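Local coordinates for protein nigritoxine (Vibrio nigripulchritudo, PDB 5M41) that is a bacterial toxin that acts on crustaceans and insects, at residues F237-P240 with T241-L244; L244-I247 with Q248-F251. All coordinates share one frame; numbering follows the deposited sequence.

Contact 1: residues F237-P240 with T241-L244; sequences FTSP and TDEL
The Phe237 ring and the Glu243 carboxylate lie with their planes 41° apart. The ring approaches obliquely, its CD1 3.7 Å from Glu243 CG, so it packs on the methylene part of the chain; it also stacks with the ring of Phe234. Both faces of the carboxylate are used around OE2. Thr238 N donates to Glu243 OE2 at 2.8 Å along an almost straight N-H line, on the anti side and a little out of plane. Thr238 OG1 donates to the same OE2 at 2.6 Å from the opposite face, standing steeply out of the plane. Glutamate suits the place because a chain bent at chi2 (-55°) folds back over the first turn and brings its carboxylate down to Thr238, while Glu243 OE1 is taken by Leu254 N of the next helix. Two donors on one oxygen probably favour the ionised form and hold the group's rotation.

Ser239 serves the helix itself. Its hydroxyl lies between the backbone N and the carbonyl carbon (chi1 85°), where Ser239 OG accepts from Asp242 N at 3.2 Å. Regular helix bonds follow: Glu243 N to Ser239 O at 2.9 Å and Leu244 N to Pro240 O at 3.2 Å. Pro240, first in the helix, has no N-H to satisfy there, and its ring rests on Leu204, Asp205 and Pro208.

This is a helix start with a serine N-cap and proline just after it. The residue before the cap and the fourth helix residue, positions that a hydrophobic staple would join, are tied here by the Thr238-Glu243 hydrogen bonds at the head of helix 240-245.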
ATOM      1  N   PHE A 237     -26.723   0.868  -0.765  1.00 55.13           N
ATOM      2  CA  PHE A 237     -26.909   1.016  -2.217  1.00 54.75           C
ATOM      3  C   PHE A 237     -27.354   2.435  -2.564  1.00 55.56           C
ATOM      4  O   PHE A 237     -28.224   2.987  -1.905  1.00 56.93           O
ATOM      5  CB  PHE A 237     -27.937   0.005  -2.731  1.00 52.81           C
ATOM      6  CG  PHE A 237     -27.339  -1.239  -3.324  1.00 53.24           C
ATOM      7  CD1 PHE A 237     -27.321  -1.420  -4.712  1.00 52.87           C
ATOM      8  CD2 PHE A 237     -26.827  -2.254  -2.509  1.00 52.93           C
ATOM      9  CE1 PHE A 237     -26.783  -2.569  -5.271  1.00 51.02           C
ATOM     10  CE2 PHE A 237     -26.284  -3.409  -3.066  1.00 51.59           C
ATOM     11  CZ  PHE A 237     -26.257  -3.562  -4.447  1.00 51.77           C
ATOM     12  N   THR A 238     -26.742   3.032  -3.586  1.00 52.83           N
ATOM     13  CA  THR A 238     -27.176   4.338  -4.079  1.00 53.58           C
ATOM     14  C   THR A 238     -28.220   4.142  -5.196  1.00 53.41           C
ATOM     15  O   THR A 238     -28.689   3.019  -5.403  1.00 54.57           O
ATOM     16  CB  THR A 238     -25.969   5.179  -4.541  1.00 55.01           C
ATOM     17  OG1 THR A 238     -25.129   4.376  -5.374  1.00 51.46           O
ATOM     18  CG2 THR A 238     -25.151   5.650  -3.335  1.00 57.29           C
ATOM     19  N   SER A 239     -28.592   5.210  -5.903  1.00 51.39           N
ATOM     20  CA  SER A 239     -29.513   5.116  -7.039  1.00 49.68           C
ATOM     21  C   SER A 239     -29.019   4.103  -8.115  1.00 47.07           C
ATOM     22  O   SER A 239     -27.830   3.846  -8.212  1.00 48.18           O
ATOM     23  CB  SER A 239     -29.740   6.497  -7.660  1.00 49.24           C
ATOM     24  OG  SER A 239     -28.734   6.822  -8.612  1.00 49.91           O
ATOM     25  N   PRO A 240     -29.941   3.520  -8.908  1.00 45.44           N
ATOM     26  CA  PRO A 240     -29.498   2.601  -9.958  1.00 43.35           C
ATOM     27  C   PRO A 240     -28.371   3.175 -10.820  1.00 42.22           C
ATOM     28  O   PRO A 240     -27.381   2.487 -11.022  1.00 39.94           O
ATOM     29  CB  PRO A 240     -30.768   2.370 -10.775  1.00 44.01           C
ATOM     30  CG  PRO A 240     -31.865   2.462  -9.740  1.00 45.19           C
ATOM     31  CD  PRO A 240     -31.416   3.557  -8.794  1.00 44.46           C
ATOM     32  N   THR A 241     -28.500   4.423 -11.277  1.00 41.86           N
ATOM     33  CA  THR A 241     -27.498   5.059 -12.143  1.00 42.06           C
ATOM     34  C   THR A 241     -26.170   5.259 -11.414  1.00 42.49           C
ATOM     35  O   THR A 241     -25.110   5.035 -11.990  1.00 41.77           O
ATOM     36  CB  THR A 241     -28.034   6.406 -12.706  1.00 46.07           C
ATOM     37  OG1 THR A 241     -29.232   6.155 -13.450  1.00 46.07           O
ATOM     38  CG2 THR A 241     -27.033   7.110 -13.629  1.00 45.74           C
ATOM     39  N   ASP A 242     -26.225   5.682 -10.153  1.00 43.27           N
ATOM     40  CA  ASP A 242     -24.996   5.882  -9.387  1.00 45.11           C
ATOM     41  C   ASP A 242     -24.258   4.580  -9.150  1.00 42.36           C
ATOM     42  O   ASP A 242     -23.047   4.567  -9.197  1.00 42.39           O
ATOM     43  CB  ASP A 242     -25.280   6.584  -8.058  1.00 47.57           C
ATOM     44  CG  ASP A 242     -25.588   8.072  -8.248  1.00 50.63           C
ATOM     45  OD1 ASP A 242     -25.171   8.652  -9.265  1.00 51.09           O
ATOM     46  OD2 ASP A 242     -26.247   8.655  -7.388  1.00 54.04           O
ATOM     47  N   GLU A 243     -24.988   3.495  -8.899  1.00 41.28           N
ATOM     48  CA  GLU A 243     -24.352   2.171  -8.773  1.00 41.14           C
ATOM     49  C   GLU A 243     -23.606   1.786 -10.045  1.00 40.90           C
ATOM     50  O   GLU A 243     -22.498   1.258  -9.971  1.00 40.37           O
ATOM     51  CB  GLU A 243     -25.371   1.099  -8.397  1.00 41.61           C
ATOM     52  CG  GLU A 243     -25.790   1.141  -6.935  1.00 45.29           C
ATOM     53  CD  GLU A 243     -24.609   1.068  -5.980  1.00 46.85           C
ATOM     54  OE1 GLU A 243     -23.666   0.239  -6.176  1.00 46.01           O
ATOM     55  OE2 GLU A 243     -24.620   1.863  -5.024  1.00 49.32           O
ATOM     56  N   LEU A 244     -24.177   2.090 -11.215  1.00 40.24           N
ATOM     57  CA  LEU A 244     -23.456   1.808 -12.472  1.00 37.97           C
ATOM     58  C   LEU A 244     -22.273   2.737 -12.635  1.00 40.87           C
ATOM     59  O   LEU A 244     -21.201   2.315 -13.112  1.00 40.72           O
ATOM     60  CB  LEU A 244     -24.363   1.890 -13.711  1.00 36.33           C
ATOM     61  CG  LEU A 244     -25.540   0.914 -13.834  1.00 35.69           C
ATOM     62  CD1 LEU A 244     -26.032   0.894 -15.266  1.00 36.43           C
ATOM     63  CD2 LEU A 244     -25.194  -0.518 -13.449  1.00 33.00           C
TER

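Contact 2: residues L244-I247 with Q248-F251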
ATOM      1  N   LEU A 244     -24.177   2.090 -11.215  1.00 40.24           N
ATOM      2  CA  LEU A 244     -23.456   1.808 -12.472  1.00 37.97           C
ATOM      3  C   LEU A 244     -22.273   2.737 -12.635  1.00 40.87           C
ATOM      4  O   LEU A 244     -21.201   2.315 -13.112  1.00 40.72           O
ATOM      5  CB  LEU A 244     -24.363   1.890 -13.711  1.00 36.33           C
ATOM      6  CG  LEU A 244     -25.540   0.914 -13.834  1.00 35.69           C
ATOM      7  CD1 LEU A 244     -26.032   0.894 -15.266  1.00 36.43           C
ATOM      8  CD2 LEU A 244     -25.194  -0.518 -13.449  1.00 33.00           C
ATOM      9  N   ARG A 245     -22.446   3.998 -12.248  1.00 40.23           N
ATOM     10  CA  ARG A 245     -21.342   4.942 -12.315  1.00 41.94           C
ATOM     11  C   ARG A 245     -20.173   4.493 -11.417  1.00 40.54           C
ATOM     12  O   ARG A 245     -19.016   4.703 -11.761  1.00 42.42           O
ATOM     13  CB  ARG A 245     -21.803   6.354 -11.926  1.00 44.16           C
ATOM     14  CG  ARG A 245     -22.700   6.997 -12.976  1.00 46.30           C
ATOM     15  CD  ARG A 245     -23.222   8.341 -12.494  1.00 50.60           C
ATOM     16  NE  ARG A 245     -22.133   9.262 -12.176  1.00 52.89           N
ATOM     17  CZ  ARG A 245     -21.556  10.076 -13.046  1.00 57.53           C
ATOM     18  NH1 ARG A 245     -21.958  10.111 -14.314  1.00 60.22           N
ATOM     19  NH2 ARG A 245     -20.582  10.874 -12.632  1.00 63.11           N
ATOM     20  N   ALA A 246     -20.493   3.858 -10.294  1.00 39.65           N
ATOM     21  CA  ALA A 246     -19.495   3.471  -9.282  1.00 38.81           C
ATOM     22  C   ALA A 246     -19.089   1.989  -9.349  1.00 37.01           C
ATOM     23  O   ALA A 246     -18.496   1.463  -8.407  1.00 37.28           O
ATOM     24  CB  ALA A 246     -20.015   3.825  -7.877  1.00 37.69           C
ATOM     25  N   ILE A 247     -19.425   1.321 -10.450  1.00 35.93           N
ATOM     26  CA  ILE A 247     -19.152  -0.123 -10.629  1.00 35.96           C
ATOM     27  C   ILE A 247     -17.684  -0.536 -10.398  1.00 34.99           C
ATOM     28  O   ILE A 247     -17.421  -1.622  -9.908  1.00 35.30           O
ATOM     29  CB  ILE A 247     -19.683  -0.654 -12.007  1.00 35.59           C
ATOM     30  CG1 ILE A 247     -19.522  -2.163 -12.134  1.00 37.24           C
ATOM     31  CG2 ILE A 247     -18.915  -0.081 -13.181  1.00 35.64           C
ATOM     32  CD1 ILE A 247     -20.491  -2.956 -11.295  1.00 34.36           C
ATOM     33  N   GLN A 248     -16.734   0.321 -10.754  1.00 35.82           N
ATOM     34  CA  GLN A 248     -15.315   0.018 -10.501  1.00 35.91           C
ATOM     35  C   GLN A 248     -14.756   0.801  -9.295  1.00 36.81           C
ATOM     36  O   GLN A 248     -13.552   0.945  -9.155  1.00 36.58           O
ATOM     37  CB  GLN A 248     -14.490   0.277 -11.773  1.00 36.39           C
ATOM     38  CG  GLN A 248     -14.889  -0.663 -12.906  1.00 36.36           C
ATOM     39  CD  GLN A 248     -13.964  -0.562 -14.115  1.00 38.40           C
ATOM     40  OE1 GLN A 248     -13.677   0.518 -14.580  1.00 40.02           O
ATOM     41  NE2 GLN A 248     -13.523  -1.704 -14.631  1.00 37.09           N
ATOM     42  N   SER A 249     -15.628   1.316  -8.434  1.00 36.40           N
ATOM     43  CA  SER A 249     -15.153   2.097  -7.285  1.00 38.05           C
ATOM     44  C   SER A 249     -14.739   1.154  -6.147  1.00 36.93           C
ATOM     45  O   SER A 249     -15.133  -0.022  -6.131  1.00 35.99           O
ATOM     46  CB  SER A 249     -16.210   3.112  -6.818  1.00 38.96           C
ATOM     47  OG  SER A 249     -17.250   2.437  -6.156  1.00 41.73           O
ATOM     48  N   PRO A 250     -13.916   1.650  -5.214  1.00 37.20           N
ATOM     49  CA  PRO A 250     -13.364   0.745  -4.189  1.00 37.37           C
ATOM     50  C   PRO A 250     -14.408   0.007  -3.326  1.00 38.62           C
ATOM     51  O   PRO A 250     -14.169  -1.170  -2.980  1.00 36.98           O
ATOM     52  CB  PRO A 250     -12.512   1.677  -3.335  1.00 37.89           C
ATOM     53  CG  PRO A 250     -12.054   2.726  -4.321  1.00 38.23           C
ATOM     54  CD  PRO A 250     -13.247   2.967  -5.201  1.00 37.75           C
ATOM     55  N   PHE A 251     -15.539   0.662  -2.981  1.00 37.36           N
ATOM     56  CA  PHE A 251     -16.528   0.022  -2.096  1.00 38.31           C
ATOM     57  C   PHE A 251     -17.840  -0.229  -2.847  1.00 37.07           C
ATOM     58  O   PHE A 251     -18.863  -0.357  -2.234  1.00 35.23           O
ATOM     59  CB  PHE A 251     -16.758   0.833  -0.778  1.00 38.75           C
ATOM     60  CG  PHE A 251     -15.461   1.325  -0.125  1.00 40.61           C
ATOM     61  CD1 PHE A 251     -14.588   0.430   0.517  1.00 39.85           C
ATOM     62  CD2 PHE A 251     -15.096   2.669  -0.199  1.00 40.31           C
ATOM     63  CE1 PHE A 251     -13.394   0.880   1.101  1.00 40.50           C
ATOM     64  CE2 PHE A 251     -13.904   3.115   0.378  1.00 42.29           C
ATOM     65  CZ  PHE A 251     -13.063   2.218   1.031  1.00 41.42           C
TER
HETATM   66  O   HOH W   1     -16.695   3.018 -11.391  1.00 28.09           O
HETATM   67  O   HOH W   2     -15.496  -2.073  -7.855  1.00 22.91           O
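Ala246 and Ser249 make the direct contact, and both bonds converge on one carbonyl oxygen. Ser249 N donates to Ala246 O at 2.9 Å, closing a type I beta turn from Ala246 to Ser249, with the donor well above the carbonyl plane. Ser249 OG donates to the same Ala246 O at 2.8 Å, in the carbonyl plane and on a lone pair. The serine chi1 of 74° turns the hydroxyl between its own N and carbonyl carbon, back toward the turn. It also brings Ser249 OG 3.5 Å from Ala246 CB, a methyl that probably leaves room for the hydroxyl.

Two waters form the next shell. One accepts from Gln248 N at 2.8 Å and donates to Arg245 O, bridging the last helical residue to the turn. The other donates to Ile247 O at 2.9 Å and to Ser249 O, bridging the carbonyls that flank Gln248 in sequence. A weak bond from Ile247 N to Leu244 O also links the turn to the helix end.

Further out, the corner residues look away from the turn. Ile247 places its branched hydrocarbon on Ala24 and Val25 of helix 22-30 and on Leu254 and Phe258 of helix 253-264; Gln248 also rests on Ala24.

As helix 240-245 ends, then, its last carbonyl, Arg245 O, is met by Arg374 NH2 and water, Ala246 O just beyond it by the Ser249 hydroxyl and amide, and Gln248 N by water, while Ile247 N has the weak bond; this probably lets the chain turn with these groups still paired.

In the fold
Contact 1 comes first along the chain, at the start of helix 240-245, and contact 2 follows at its end; Leu244 belongs to both, and the centres are about 9 Å apart. Together they account for how one short helix begins and stops between the loop after strand 229-230 and helix 253-264. The centre of contact 1, about 28 Å from the centre of the chain, faces helix 206-215. Contact 2, its centre about 20 Å from that of the chain, leans on helix 22-30, and its last residues reach strand 359-363 of the six-stranded sheet. The pair thus marks a passage from the helices of the N-terminal part toward that sheet. Neither contact contains the magnesium ligands Val189, Glu192 and Asp195.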